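Local coordinates for protein indole-3-acetic acid-amido synthetase GH3.15 (Arabidopsis thaliana, PDB 6E1Q) that catalyses the ATP-dependent conjugation of glutamine, and possibly cysteine, to the auxin precursor indole-3-butyric acid, and likewise conjugates glutamine to the herbicide 2,4-DB, at residues L432-D435 with M436-T439. Numbering follows the deposited sequence.
Sequences LSID and MDKT
With CG of D437 set between its own backbone N and carbonyl carbon (chi1 53°), the carboxylate is folded back into the loop, where it meets the amides of I434 and D435. I434 N donates to D437 OD2 at 2.6 Å and D435 N to D437 OD1 at 2.7 Å. Both bonds are nearly straight, at 176° and 173°, and both use the syn side, though each donor lies tilted well out of the carboxylate plane. Two successive N-H groups are thereby satisfied by one side chain, which fixes the rotation of that carboxylate; the hydroxyl of Y478 is hydrogen-bonded to both D437 OD2 and T439 OG1. Replacing D437 by an alanine is likely to leave the amides of I434 and D435 without these acceptors, the hydroxyl of Y478 without one partner, and the turn freer to change shape.

S433 OG, anti to its own backbone N, donates to the main-chain D437 O, 2.7 Å away, and accepts from K438 NZ at 2.9 Å. The lysine chain bends at chi2 and runs on past S433, its CD lying 3.7 Å from S433 CB, so that NZ can also donate to D435 O at 3.0 Å. One ammonium thus ties S433 to the tip of the loop.

At the open end, L432 and T439 exchange two backbone bonds, T439 N to L432 O (2.8 Å) and L432 N to T439 O, the signature of an antiparallel hydrogen-bonded pair. This pair closes a six-residue loop, 433-438, of a beta-hairpin between strands 430-432 and 439-440, its turn braced by the D437 carboxylate and the side chains of L432 and I434 packed on strands 461-470 and 477-485, away from the ligand pocket.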
loop_
_atom_site.group_PDB
_atom_site.type_symbol
_atom_site.label_atom_id
_atom_site.label_comp_id
_atom_site.label_asym_id
_atom_site.label_seq_id
_atom_site.Cartn_x
_atom_site.Cartn_y
_atom_site.Cartn_z
ATOM N N LEU A 432 -13.212 -3.271 -15.251
ATOM C CA LEU A 432 -14.231 -2.836 -16.196
ATOM C C LEU A 432 -14.638 -3.989 -17.102
ATOM O O LEU A 432 -13.790 -4.770 -17.546
ATOM C CB LEU A 432 -13.739 -1.655 -17.047
ATOM C CG LEU A 432 -13.443 -0.372 -16.282
ATOM C CD1 LEU A 432 -12.611 0.602 -17.166
ATOM C CD2 LEU A 432 -14.736 0.259 -15.781
ATOM N N SER A 433 -15.940 -4.077 -17.380
ATOM C CA SER A 433 -16.475 -5.124 -18.251
ATOM C C SER A 433 -17.838 -4.688 -18.770
ATOM O O SER A 433 -18.795 -4.608 -17.996
ATOM C CB SER A 433 -16.591 -6.449 -17.516
ATOM O OG SER A 433 -17.166 -7.407 -18.388
ATOM N N ILE A 434 -17.928 -4.419 -20.068
ATOM C CA ILE A 434 -19.234 -4.192 -20.675
ATOM C C ILE A 434 -19.951 -5.519 -20.898
ATOM O O ILE A 434 -21.095 -5.700 -20.463
ATOM C CB ILE A 434 -19.082 -3.386 -21.976
ATOM C CG1 ILE A 434 -18.573 -1.985 -21.645
ATOM C CG2 ILE A 434 -20.408 -3.334 -22.736
ATOM C CD1 ILE A 434 -18.142 -1.194 -22.822
ATOM N N ASP A 435 -19.287 -6.474 -21.552
ATOM C CA ASP A 435 -19.818 -7.829 -21.615
ATOM C C ASP A 435 -18.678 -8.834 -21.520
ATOM O O ASP A 435 -18.354 -9.298 -20.419
ATOM C CB ASP A 435 -20.636 -8.038 -22.898
ATOM C CG ASP A 435 -20.909 -9.509 -23.198
ATOM O OD1 ASP A 435 -21.478 -10.195 -22.319
ATOM O OD2 ASP A 435 -20.587 -9.962 -24.323
ATOM N N MET A 436 -18.050 -9.164 -22.654
ATOM C CA MET A 436 -16.971 -10.141 -22.665
ATOM C C MET A 436 -15.615 -9.469 -22.643
ATOM O O MET A 436 -14.601 -10.154 -22.475
ATOM C CB MET A 436 -17.110 -11.095 -23.888
ATOM C CG MET A 436 -15.990 -12.121 -24.100
ATOM S SD MET A 436 -16.078 -12.937 -25.701
ATOM C CE MET A 436 -16.925 -11.734 -26.693
ATOM N N ASP A 437 -15.586 -8.142 -22.759
ATOM C CA ASP A 437 -14.398 -7.390 -22.395
ATOM C C ASP A 437 -14.196 -7.511 -20.889
ATOM O O ASP A 437 -15.147 -7.369 -20.109
ATOM C CB ASP A 437 -14.538 -5.917 -22.804
ATOM C CG ASP A 437 -15.808 -5.270 -22.277
ATOM O OD1 ASP A 437 -16.914 -5.696 -22.684
ATOM O OD2 ASP A 437 -15.694 -4.329 -21.460
ATOM N N LYS A 438 -12.979 -7.854 -20.480
ATOM C CA LYS A 438 -12.610 -7.925 -19.065
ATOM C C LYS A 438 -11.317 -7.124 -18.913
ATOM O O LYS A 438 -10.219 -7.650 -19.124
ATOM C CB LYS A 438 -12.448 -9.371 -18.589
ATOM C CG LYS A 438 -13.682 -10.261 -18.754
ATOM C CD LYS A 438 -14.909 -9.707 -18.034
ATOM C CE LYS A 438 -16.016 -10.763 -17.939
ATOM N NZ LYS A 438 -17.376 -10.186 -17.690
ATOM N N THR A 439 -11.438 -5.847 -18.546
ATOM C CA THR A 439 -10.270 -4.984 -18.442
ATOM C C THR A 439 -9.735 -5.040 -17.016
ATOM O O THR A 439 -10.460 -4.752 -16.055
ATOM C CB THR A 439 -10.604 -3.558 -18.860
ATOM O OG1 THR A 439 -10.984 -3.558 -20.243
ATOM C CG2 THR A 439 -9.391 -2.633 -18.643
#